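Local coordinates for protein putative mandelate racemase (PDB 3OP2) that probably catalyses magnesium-dependent proton abstraction beside a substrate carboxylate, as its mandelate racemase relatives in the enolase superfamily do, at residues W301-F306 and A326-D331; R249-E254 and V273-A278; S145-L150 and K171-R176. All coordinates share one frame; numbering follows the deposited sequence.

Contact 1: W301-F306 and A326-D331; sequences WNPHTF and AMFEWD. With AKG (2-oxoglutaric acid), chain D.
From Asn-302 beside Met-327 to Phe-306 beside Asp-331, the segments run in almost the same direction, 12° apart, with CA atoms near 6 Å. They lie in the enolase-type barrel, where the loop after strand 300-301 passes strand 328-331. Direct backbone pairing is replaced by side chains and by a water that joins Pro-303 O, Met-327 O and Glu-329 N. Glu-329 illustrates how one carboxylate can divide its oxygens between backbone and active site. Its chain stays extended, CG opposite the backbone N (chi1 -180°), and carries the head across the gap. There OE1 takes the N-H of Thr-305 at 3.0 Å on its anti side, while OE2 salt-bridges Lys-171, is hydrogen-bonded to Ser-144 and lies 2.6 Å from O1 of the bound 2-oxoglutaric acid. Thr-305 OG1 donates to Glu-329 O (2.8 Å) from above the carbonyl plane, and its CG2 sits over the Phe-328 face. His-304 turns its ring edge to ligand C1 and hydrogen-bonds Asp-277 through ND1, a His-Asp pair consistent with an acid-base role as in mandelate racemase. Phe-306 is sandwiched: ligand C4 lies over one face, toward the rim, Asp-331 CG over the other, with OD1, bonded to Thr-333, 3.3 Å from Phe-306 CE2.

Contact 2: R249-E254 and V273-A278; sequences RIATGE and VLQADA. With MG (magnesium ion), chain C; AKG (2-oxoglutaric acid), chain D.
The amide of Gln-275 and the methyl group of Ala-251 meet face on: Ala-251 CB lies over one face of the amide, 3.8 Å from Gln-275 CD, while a water reaches Gln-275 OE1 from the side of the other face. This water accepts from Glu-254 N and lies 2.8 Å from both Gln-275 OE1 and Glu-254 OE2, with more acceptors about it than it has protons. Glu-254, the second flat group, binds the magnesium ion through one carboxylate oxygen, OE2 at 1.9 Å, and its OE1 remains 3.5 Å from the metal. Its CG occupies the cramped rotamer between backbone N and carbonyl carbon (chi1 70°), from which the extended chain carries OE2 to the metal.

These groups are carried by a parallel beta-alpha-beta unit of the barrel, strand 249-252 and strand 273-274 joined through helix 259-267. Val-273 N donates to Ile-250 O, Thr-252 N to Val-273 O at 3.2 Å, and a weak bond from Gln-275 N to Thr-252 O ends the ladder. Val-273 packs its CB on Ala-251 CB (3.7 Å) and its CG2 on the shaft of Arg-249. Gly-253, where a CB would run into Gln-275 N, has backbone angles (phi 149°) that suit glycine, just before Glu-254, whose side chain turns from strand 273-274.

Asp-201, Glu-227, a water and ligand oxygens O2 and O5 complete the metal site. Since Gln-275 NE2 bonds Glu-227 OE1, the amide is a second-shell group, directly to Glu-227 and probably, through the water, to Glu-254; the metal's positive charge would draw electron density from the chelating ligand.

Contact 3: S145-L150 and K171-R176; sequences SIYWDL and KLKVGR. With AKG (2-oxoglutaric acid), chain D.
Strands 139-146 and 169-173, joined through helix 152-164, form a parallel beta-alpha-beta unit of the enolase-type barrel, and Ser-145 and Ile-146 meet Lys-171 to Lys-173 at the C-terminal rim of the barrel strands. Two backbone bonds fix the register: Ile-146 N donates to Lys-171 O, and Lys-173 N to Ile-146 O at 2.8 Å. On the face carrying both side chains, Ile-146 CG2 packs on Leu-172 CD1.

The lysines at alternate positions recall the Lys-X-Lys motif of the mandelate racemase family and grip the two ends of the bound 2-oxoglutaric acid. Lys-171, bent at chi3 (81°), sends NZ to ligand O2 at 2.9 Å and to the carboxylate of Glu-227. Lys-173 NZ donates both to ligand O4 (2.7 Å) and to OG of Ser-145 (2.8 Å), which follows a cis peptide bond, a second grip that would help to orient the ammonium.

Farther out, Trp-148 is layered between Tyr-147 on one face and Arg-176 on the other. The guanidinium lies flat on the six-membered ring, planes 14° apart, as an off-centre cation-pi stack; Arg-176 CB covers the five-membered ring. Arg-176 NH2 bonds Val-174 O and its NH1 bonds Asn-203, which fixes the guanidinium's rotation. Lys-173 CD meets the indole edge, and Trp-148 CB presses to 3.1 Å from Lys-173 O, a buried carbonyl oxygen with no hydrogen-bond partner in the model.

How the contacts relate
All three contacts reach one barrel sheet and converge on the same ligand, yet their chemistry follows their depth. Contacts 1 and 2 are buried, centres 9 Å apart, and share a seam that includes a probable hydrogen bond of 2.9 Å between Asn-302 N and Leu-274 O. Contact 3 is only partly buried and lies about 17 Å from contact 1, centre to centre, but a salt bridge joins the two. Contacts 2 and 3 do not touch. Contact 2 is mainly strand pairing that presents a metal ligand, contact 1 relies on side chains and water, and contact 3 combines pairing with cationic and aromatic groups at the barrel rim.

Contact 1: W301-F306 and A326-D331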
loop_
_atom_site.group_PDB
_atom_site.type_symbol
_atom_site.label_atom_id
_atom_site.label_comp_id
_atom_site.label_asym_id
_atom_site.label_seq_id
_atom_site.Cartn_x
_atom_site.Cartn_y
_atom_site.Cartn_z
ATOM N N TRP A 301 -18.006 9.003 -9.986
ATOM C CA TRP A 301 -17.540 8.126 -8.932
ATOM C C TRP A 301 -18.669 7.141 -8.635
ATOM O O TRP A 301 -19.703 7.524 -8.117
ATOM C CB TRP A 301 -17.143 8.903 -7.665
ATOM C CG TRP A 301 -16.929 7.997 -6.470
ATOM C CD1 TRP A 301 -15.892 7.128 -6.272
ATOM C CD2 TRP A 301 -17.807 7.835 -5.341
ATOM N NE1 TRP A 301 -16.057 6.450 -5.088
ATOM C CE2 TRP A 301 -17.216 6.873 -4.487
ATOM C CE3 TRP A 301 -19.024 8.424 -4.956
ATOM C CZ2 TRP A 301 -17.807 6.478 -3.274
ATOM C CZ3 TRP A 301 -19.613 8.025 -3.748
ATOM C CH2 TRP A 301 -18.995 7.061 -2.924
ATOM N N ASN A 302 -18.464 5.888 -9.014
ATOM C CA ASN A 302 -19.425 4.825 -8.789
ATOM C C ASN A 302 -18.662 3.740 -8.045
ATOM O O ASN A 302 -17.967 2.944 -8.672
ATOM C CB ASN A 302 -19.988 4.298 -10.132
ATOM C CG ASN A 302 -20.670 5.394 -10.971
ATOM O OD1 ASN A 302 -20.307 5.628 -12.125
ATOM N ND2 ASN A 302 -21.645 6.069 -10.388
ATOM N N PRO A 303 -18.755 3.724 -6.692
ATOM C CA PRO A 303 -17.853 2.880 -5.917
ATOM C C PRO A 303 -18.049 1.397 -6.160
ATOM O O PRO A 303 -19.156 0.940 -6.438
ATOM C CB PRO A 303 -18.245 3.181 -4.466
ATOM C CG PRO A 303 -19.704 3.591 -4.564
ATOM C CD PRO A 303 -19.716 4.425 -5.820
ATOM N N HIS A 304 -16.964 0.656 -6.025
ATOM C CA HIS A 304 -17.039 -0.773 -5.752
ATOM C C HIS A 304 -17.566 -0.909 -4.326
ATOM O O HIS A 304 -17.117 -0.170 -3.444
ATOM C CB HIS A 304 -15.636 -1.346 -5.838
ATOM C CG HIS A 304 -15.517 -2.750 -5.343
ATOM N ND1 HIS A 304 -15.335 -3.055 -4.010
ATOM C CD2 HIS A 304 -15.529 -3.931 -6.006
ATOM C CE1 HIS A 304 -15.244 -4.367 -3.876
ATOM N NE2 HIS A 304 -15.362 -4.920 -5.071
ATOM N N THR A 305 -18.503 -1.831 -4.097
ATOM C CA THR A 305 -19.183 -1.943 -2.784
ATOM C C THR A 305 -19.114 -3.359 -2.161
ATOM O O THR A 305 -19.525 -3.572 -1.015
ATOM C CB THR A 305 -20.686 -1.548 -2.872
ATOM O OG1 THR A 305 -21.413 -2.569 -3.565
ATOM C CG2 THR A 305 -20.893 -0.208 -3.579
ATOM N N PHE A 306 -18.570 -4.287 -2.941
ATOM C CA PHE A 306 -18.667 -5.734 -2.787
ATOM C C PHE A 306 -17.888 -6.299 -1.589
ATOM O O PHE A 306 -16.658 -6.398 -1.641
ATOM C CB PHE A 306 -18.098 -6.315 -4.101
ATOM C CG PHE A 306 -18.439 -7.758 -4.380
ATOM C CD1 PHE A 306 -17.848 -8.789 -3.659
ATOM C CD2 PHE A 306 -19.285 -8.082 -5.446
ATOM C CE1 PHE A 306 -18.133 -10.131 -3.953
ATOM C CE2 PHE A 306 -19.591 -9.424 -5.755
ATOM C CZ PHE A 306 -19.006 -10.451 -5.010
ATOM N N ALA A 326 -25.929 7.735 -10.957
ATOM C CA ALA A 326 -25.753 6.524 -10.140
ATOM C C ALA A 326 -25.576 5.273 -10.984
ATOM O O ALA A 326 -26.270 5.089 -11.967
ATOM C CB ALA A 326 -26.919 6.340 -9.184
HETATM N N MSE A 327 -24.635 4.427 -10.588
HETATM C CA MSE A 327 -24.475 3.093 -11.191
HETATM C C MSE A 327 -23.913 2.212 -10.088
HETATM O O MSE A 327 -22.701 1.934 -10.050
HETATM C CB MSE A 327 -23.551 3.133 -12.418
HETATM C CG MSE A 327 -23.484 1.800 -13.211
HETATM SE SE MSE A 327 -25.220 1.065 -13.802
HETATM C CE MSE A 327 -25.566 2.226 -15.321
ATOM N N PHE A 328 -24.818 1.808 -9.183
ATOM C CA PHE A 328 -24.446 1.302 -7.868
ATOM C C PHE A 328 -24.391 -0.222 -7.834
ATOM O O PHE A 328 -25.390 -0.904 -8.087
ATOM C CB PHE A 328 -25.414 1.837 -6.805
ATOM C CG PHE A 328 -24.987 1.549 -5.374
ATOM C CD1 PHE A 328 -24.098 2.392 -4.715
ATOM C CD2 PHE A 328 -25.485 0.439 -4.690
ATOM C CE1 PHE A 328 -23.703 2.134 -3.388
ATOM C CE2 PHE A 328 -25.098 0.164 -3.366
ATOM C CZ PHE A 328 -24.213 1.010 -2.715
ATOM N N GLU A 329 -23.210 -0.733 -7.505
ATOM C CA GLU A 329 -22.936 -2.157 -7.505
ATOM C C GLU A 329 -23.734 -2.890 -6.435
ATOM O O GLU A 329 -23.610 -2.591 -5.231
ATOM C CB GLU A 329 -21.444 -2.421 -7.314
ATOM C CG GLU A 329 -21.106 -3.896 -7.315
ATOM C CD GLU A 329 -19.622 -4.173 -7.297
ATOM O OE1 GLU A 329 -18.874 -3.455 -6.598
ATOM O OE2 GLU A 329 -19.214 -5.130 -7.983
ATOM N N TRP A 330 -24.548 -3.841 -6.888
ATOM C CA TRP A 330 -25.239 -4.740 -5.979
ATOM C C TRP A 330 -24.770 -6.183 -6.168
ATOM O O TRP A 330 -25.135 -6.840 -7.134
ATOM C CB TRP A 330 -26.770 -4.630 -6.084
ATOM C CG TRP A 330 -27.433 -5.143 -4.820
ATOM C CD1 TRP A 330 -27.787 -6.433 -4.553
ATOM C CD2 TRP A 330 -27.764 -4.384 -3.636
ATOM N NE1 TRP A 330 -28.337 -6.525 -3.292
ATOM C CE2 TRP A 330 -28.326 -5.284 -2.707
ATOM C CE3 TRP A 330 -27.648 -3.033 -3.278
ATOM C CZ2 TRP A 330 -28.773 -4.874 -1.436
ATOM C CZ3 TRP A 330 -28.099 -2.627 -2.010
ATOM C CH2 TRP A 330 -28.656 -3.549 -1.112
ATOM N N ASP A 331 -23.935 -6.640 -5.230
ATOM C CA ASP A 331 -23.469 -8.032 -5.145
ATOM C C ASP A 331 -24.683 -8.963 -5.083
ATOM O O ASP A 331 -25.410 -8.975 -4.092
ATOM C CB ASP A 331 -22.560 -8.177 -3.900
ATOM C CG ASP A 331 -22.322 -9.629 -3.464
ATOM O OD1 ASP A 331 -22.349 -10.547 -4.317
ATOM O OD2 ASP A 331 -22.081 -9.835 -2.245
HETATM C C1 AKG D . -16.220 -6.502 -8.607
HETATM O O1 AKG D . -17.058 -6.636 -7.694
HETATM O O2 AKG D . -16.180 -5.473 -9.326
HETATM C C2 AKG D . -15.226 -7.549 -8.845
HETATM O O5 AKG D . -14.396 -7.365 -9.724
HETATM C C3 AKG D . -15.164 -8.816 -8.017
HETATM C C4 AKG D . -16.420 -9.668 -8.194
HETATM C C5 AKG D . -16.175 -11.136 -7.864
HETATM O O3 AKG D . -15.491 -11.462 -6.861
HETATM O O4 AKG D . -16.690 -12.002 -8.608
HETATM O O HOH W 1 -20.977 1.011 -8.207
HETATM O O HOH W 2 -22.224 -5.234 -3.218
#

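Contact 2: R249-E254 and V273-A278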
loop_
_atom_site.group_PDB
_atom_site.type_symbol
_atom_site.label_atom_id
_atom_site.label_comp_id
_atom_site.label_asym_id
_atom_site.label_seq_id
_atom_site.Cartn_x
_atom_site.Cartn_y
_atom_site.Cartn_z
ATOM N N ARG A 249 -17.271 4.061 -21.140
ATOM C CA ARG A 249 -16.474 4.647 -20.059
ATOM C C ARG A 249 -15.371 3.689 -19.645
ATOM O O ARG A 249 -15.577 2.470 -19.596
ATOM C CB ARG A 249 -17.353 4.968 -18.845
ATOM C CG ARG A 249 -18.533 5.873 -19.143
ATOM C CD ARG A 249 -19.641 5.692 -18.127
ATOM N NE ARG A 249 -20.758 6.589 -18.422
ATOM C CZ ARG A 249 -21.616 6.401 -19.418
ATOM N NH1 ARG A 249 -21.484 5.348 -20.219
ATOM N NH2 ARG A 249 -22.600 7.266 -19.622
ATOM N N ILE A 250 -14.191 4.242 -19.375
ATOM C CA ILE A 250 -13.085 3.493 -18.781
ATOM C C ILE A 250 -13.189 3.616 -17.252
ATOM O O ILE A 250 -13.160 4.723 -16.696
ATOM C CB ILE A 250 -11.692 3.990 -19.288
ATOM C CG1 ILE A 250 -11.579 3.915 -20.825
ATOM C CG2 ILE A 250 -10.553 3.217 -18.619
ATOM C CD1 ILE A 250 -11.887 2.528 -21.447
ATOM N N ALA A 251 -13.355 2.480 -16.585
ATOM C CA ALA A 251 -13.571 2.471 -15.143
ATOM C C ALA A 251 -12.507 1.670 -14.414
ATOM O O ALA A 251 -12.072 0.622 -14.875
ATOM C CB ALA A 251 -14.949 1.918 -14.825
ATOM N N THR A 252 -12.074 2.175 -13.267
ATOM C CA THR A 252 -11.251 1.365 -12.379
ATOM C C THR A 252 -11.271 1.955 -10.982
ATOM O O THR A 252 -11.694 3.108 -10.800
ATOM C CB THR A 252 -9.798 1.218 -12.907
ATOM O OG1 THR A 252 -9.086 0.267 -12.099
ATOM C CG2 THR A 252 -9.053 2.567 -12.909
ATOM N N GLY A 253 -10.825 1.175 -9.997
ATOM C CA GLY A 253 -10.593 1.735 -8.671
ATOM C C GLY A 253 -10.787 0.874 -7.435
ATOM O O GLY A 253 -10.370 1.279 -6.352
ATOM N N GLU A 254 -11.402 -0.299 -7.573
ATOM C CA GLU A 254 -11.618 -1.164 -6.410
ATOM C C GLU A 254 -10.310 -1.581 -5.729
ATOM O O GLU A 254 -10.301 -1.895 -4.534
ATOM C CB GLU A 254 -12.436 -2.392 -6.782
ATOM C CG GLU A 254 -11.685 -3.365 -7.653
ATOM C CD GLU A 254 -12.559 -4.444 -8.204
ATOM O OE1 GLU A 254 -12.415 -5.581 -7.739
ATOM O OE2 GLU A 254 -13.382 -4.167 -9.102
ATOM N N VAL A 273 -14.590 6.753 -14.812
ATOM C CA VAL A 273 -15.342 6.361 -13.636
ATOM C C VAL A 273 -14.365 5.866 -12.560
ATOM O O VAL A 273 -13.643 4.878 -12.752
ATOM C CB VAL A 273 -16.371 5.259 -13.982
ATOM C CG1 VAL A 273 -17.124 4.784 -12.721
ATOM C CG2 VAL A 273 -17.365 5.747 -15.065
ATOM N N LEU A 274 -14.326 6.583 -11.447
ATOM C CA LEU A 274 -13.546 6.173 -10.288
ATOM C C LEU A 274 -14.417 5.273 -9.436
ATOM O O LEU A 274 -15.607 5.556 -9.223
ATOM C CB LEU A 274 -13.109 7.388 -9.472
ATOM C CG LEU A 274 -12.101 8.367 -10.084
ATOM C CD1 LEU A 274 -12.666 9.078 -11.326
ATOM C CD2 LEU A 274 -11.689 9.396 -9.016
ATOM N N GLN A 275 -13.831 4.175 -8.972
ATOM C CA GLN A 275 -14.575 3.141 -8.263
ATOM C C GLN A 275 -14.018 2.873 -6.877
ATOM O O GLN A 275 -14.200 1.775 -6.336
ATOM C CB GLN A 275 -14.594 1.854 -9.082
ATOM C CG GLN A 275 -15.279 2.015 -10.433
ATOM C CD GLN A 275 -15.277 0.728 -11.236
ATOM O OE1 GLN A 275 -14.227 0.239 -11.626
ATOM N NE2 GLN A 275 -16.464 0.177 -11.490
ATOM N N ALA A 276 -13.342 3.880 -6.315
ATOM C CA ALA A 276 -12.912 3.875 -4.911
ATOM C C ALA A 276 -14.019 3.378 -3.997
ATOM O O ALA A 276 -15.173 3.814 -4.096
ATOM C CB ALA A 276 -12.468 5.274 -4.471
ATOM N N ASP A 277 -13.654 2.448 -3.122
ATOM C CA ASP A 277 -14.587 1.833 -2.187
ATOM C C ASP A 277 -14.346 2.479 -0.831
ATOM O O ASP A 277 -13.212 2.494 -0.340
ATOM C CB ASP A 277 -14.304 0.327 -2.130
ATOM C CG ASP A 277 -15.296 -0.442 -1.264
ATOM O OD1 ASP A 277 -15.941 0.144 -0.362
ATOM O OD2 ASP A 277 -15.411 -1.663 -1.484
ATOM N N ALA A 278 -15.392 3.037 -0.226
ATOM C CA ALA A 278 -15.240 3.707 1.069
ATOM C C ALA A 278 -14.573 2.791 2.115
ATOM O O ALA A 278 -13.813 3.251 2.964
ATOM C CB ALA A 278 -16.589 4.214 1.568
HETATM MG MG MG C . -14.449 -5.026 -10.482
HETATM C C1 AKG D . -16.220 -6.502 -8.607
HETATM O O1 AKG D . -17.058 -6.636 -7.694
HETATM O O2 AKG D . -16.180 -5.473 -9.326
HETATM C C2 AKG D . -15.226 -7.549 -8.845
HETATM O O5 AKG D . -14.396 -7.365 -9.724
HETATM C C3 AKG D . -15.164 -8.816 -8.017
HETATM C C4 AKG D . -16.420 -9.668 -8.194
HETATM C C5 AKG D . -16.175 -11.136 -7.864
HETATM O O3 AKG D . -15.491 -11.462 -6.861
HETATM O O4 AKG D . -16.690 -12.002 -8.608
HETATM O O HOH W 3 -11.029 1.063 -3.450
HETATM O O HOH W 4 -12.808 -1.598 -10.036
HETATM O O HOH W 5 -12.559 -5.273 -11.442
#

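Contact 3: S145-L150 and K171-R176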
loop_
_atom_site.group_PDB
_atom_site.type_symbol
_atom_site.label_atom_id
_atom_site.label_comp_id
_atom_site.label_asym_id
_atom_site.label_seq_id
_atom_site.Cartn_x
_atom_site.Cartn_y
_atom_site.Cartn_z
ATOM N N SER A 145 -22.234 -10.205 -10.293
ATOM C CA SER A 145 -21.957 -10.030 -11.721
ATOM C C SER A 145 -22.160 -11.355 -12.447
ATOM O O SER A 145 -22.179 -12.418 -11.824
ATOM C CB SER A 145 -20.521 -9.526 -11.950
ATOM O OG SER A 145 -19.575 -10.304 -11.236
ATOM N N ILE A 146 -22.325 -11.284 -13.760
ATOM C CA ILE A 146 -22.450 -12.471 -14.584
ATOM C C ILE A 146 -21.047 -13.012 -14.868
ATOM O O ILE A 146 -20.159 -12.267 -15.300
ATOM C CB ILE A 146 -23.202 -12.175 -15.906
ATOM C CG1 ILE A 146 -24.587 -11.567 -15.624
ATOM C CG2 ILE A 146 -23.329 -13.439 -16.744
ATOM C CD1 ILE A 146 -25.374 -11.153 -16.867
ATOM N N TYR A 147 -20.859 -14.303 -14.604
ATOM C CA TYR A 147 -19.589 -14.989 -14.846
ATOM C C TYR A 147 -19.287 -15.113 -16.343
ATOM O O TYR A 147 -20.202 -15.186 -17.165
ATOM C CB TYR A 147 -19.618 -16.370 -14.191
ATOM C CG TYR A 147 -18.256 -16.964 -13.931
ATOM C CD1 TYR A 147 -17.396 -16.402 -12.987
ATOM C CD2 TYR A 147 -17.833 -18.101 -14.613
ATOM C CE1 TYR A 147 -16.145 -16.957 -12.729
ATOM C CE2 TYR A 147 -16.582 -18.662 -14.365
ATOM C CZ TYR A 147 -15.745 -18.085 -13.428
ATOM O OH TYR A 147 -14.510 -18.645 -13.184
ATOM N N TRP A 148 -17.999 -15.149 -16.686
ATOM C CA TRP A 148 -17.567 -15.054 -18.087
ATOM C C TRP A 148 -17.733 -16.329 -18.903
ATOM O O TRP A 148 -18.183 -16.274 -20.054
ATOM C CB TRP A 148 -16.111 -14.591 -18.174
ATOM C CG TRP A 148 -15.108 -15.613 -17.728
ATOM C CD1 TRP A 148 -14.612 -16.658 -18.462
ATOM C CD2 TRP A 148 -14.465 -15.680 -16.453
ATOM N NE1 TRP A 148 -13.712 -17.378 -17.716
ATOM C CE2 TRP A 148 -13.600 -16.799 -16.478
ATOM C CE3 TRP A 148 -14.538 -14.906 -15.287
ATOM C CZ2 TRP A 148 -12.806 -17.159 -15.379
ATOM C CZ3 TRP A 148 -13.749 -15.266 -14.193
ATOM C CH2 TRP A 148 -12.893 -16.382 -14.251
ATOM N N ASP A 149 -17.364 -17.463 -18.301
ATOM C CA ASP A 149 -17.184 -18.728 -19.030
ATOM C C ASP A 149 -18.480 -19.291 -19.618
ATOM O O ASP A 149 -18.477 -20.349 -20.260
ATOM C CB ASP A 149 -16.459 -19.771 -18.156
ATOM C CG ASP A 149 -17.369 -20.429 -17.123
ATOM O OD1 ASP A 149 -16.833 -20.929 -16.105
ATOM O OD2 ASP A 149 -18.607 -20.461 -17.324
ATOM N N LEU A 150 -19.574 -18.567 -19.396
ATOM C CA LEU A 150 -20.895 -18.982 -19.848
ATOM C C LEU A 150 -21.031 -18.862 -21.349
ATOM O O LEU A 150 -20.276 -18.138 -22.005
ATOM C CB LEU A 150 -21.985 -18.155 -19.161
ATOM C CG LEU A 150 -22.016 -18.181 -17.629
ATOM C CD1 LEU A 150 -22.858 -17.033 -17.101
ATOM C CD2 LEU A 150 -22.525 -19.522 -17.085
ATOM N N LYS A 171 -23.574 -6.269 -14.792
ATOM C CA LYS A 171 -22.160 -6.369 -15.163
ATOM C C LYS A 171 -21.741 -7.797 -15.538
ATOM O O LYS A 171 -22.067 -8.766 -14.829
ATOM C CB LYS A 171 -21.274 -5.827 -14.037
ATOM C CG LYS A 171 -19.802 -5.636 -14.387
ATOM C CD LYS A 171 -19.151 -4.700 -13.378
ATOM C CE LYS A 171 -18.776 -5.436 -12.104
ATOM N NZ LYS A 171 -18.266 -4.525 -11.038
ATOM N N LEU A 172 -21.012 -7.905 -16.649
ATOM C CA LEU A 172 -20.474 -9.170 -17.135
ATOM C C LEU A 172 -18.942 -9.230 -17.020
ATOM O O LEU A 172 -18.234 -8.291 -17.399
ATOM C CB LEU A 172 -20.902 -9.387 -18.589
ATOM C CG LEU A 172 -20.252 -10.507 -19.420
ATOM C CD1 LEU A 172 -20.908 -11.860 -19.148
ATOM C CD2 LEU A 172 -20.355 -10.192 -20.889
ATOM N N LYS A 173 -18.438 -10.343 -16.495
ATOM C CA LYS A 173 -17.011 -10.622 -16.503
ATOM C C LYS A 173 -16.562 -10.985 -17.916
ATOM O O LYS A 173 -17.254 -11.707 -18.634
ATOM C CB LYS A 173 -16.657 -11.735 -15.512
ATOM C CG LYS A 173 -16.573 -11.240 -14.074
ATOM C CD LYS A 173 -16.269 -12.375 -13.100
ATOM C CE LYS A 173 -15.849 -11.842 -11.741
ATOM N NZ LYS A 173 -16.886 -10.956 -11.135
ATOM N N VAL A 174 -15.412 -10.437 -18.309
ATOM C CA VAL A 174 -14.854 -10.621 -19.646
ATOM C C VAL A 174 -13.337 -10.722 -19.536
ATOM O O VAL A 174 -12.776 -10.568 -18.452
ATOM C CB VAL A 174 -15.208 -9.441 -20.610
ATOM C CG1 VAL A 174 -16.729 -9.268 -20.779
ATOM C CG2 VAL A 174 -14.546 -8.129 -20.156
ATOM N N GLY A 175 -12.682 -10.984 -20.660
ATOM C CA GLY A 175 -11.228 -10.913 -20.737
ATOM C C GLY A 175 -10.550 -12.266 -20.817
ATOM O O GLY A 175 -9.441 -12.381 -21.334
ATOM N N ARG A 176 -11.218 -13.294 -20.306
ATOM C CA ARG A 176 -10.620 -14.628 -20.250
ATOM C C ARG A 176 -10.700 -15.354 -21.594
ATOM O O ARG A 176 -9.811 -16.141 -21.928
ATOM C CB ARG A 176 -11.227 -15.463 -19.113
ATOM C CG ARG A 176 -10.798 -15.033 -17.691
ATOM C CD ARG A 176 -11.423 -13.696 -17.248
ATOM N NE ARG A 176 -11.349 -13.512 -15.798
ATOM C CZ ARG A 176 -11.944 -12.532 -15.115
ATOM N NH1 ARG A 176 -11.801 -12.483 -13.793
ATOM N NH2 ARG A 176 -12.680 -11.603 -15.733
HETATM C C1 AKG D . -16.220 -6.502 -8.607
HETATM O O1 AKG D . -17.058 -6.636 -7.694
HETATM O O2 AKG D . -16.180 -5.473 -9.326
HETATM C C2 AKG D . -15.226 -7.549 -8.845
HETATM O O5 AKG D . -14.396 -7.365 -9.724
HETATM C C3 AKG D . -15.164 -8.816 -8.017
HETATM C C4 AKG D . -16.420 -9.668 -8.194
HETATM C C5 AKG D . -16.175 -11.136 -7.864
HETATM O O3 AKG D . -15.491 -11.462 -6.861
HETATM O O4 AKG D . -16.690 -12.002 -8.608
#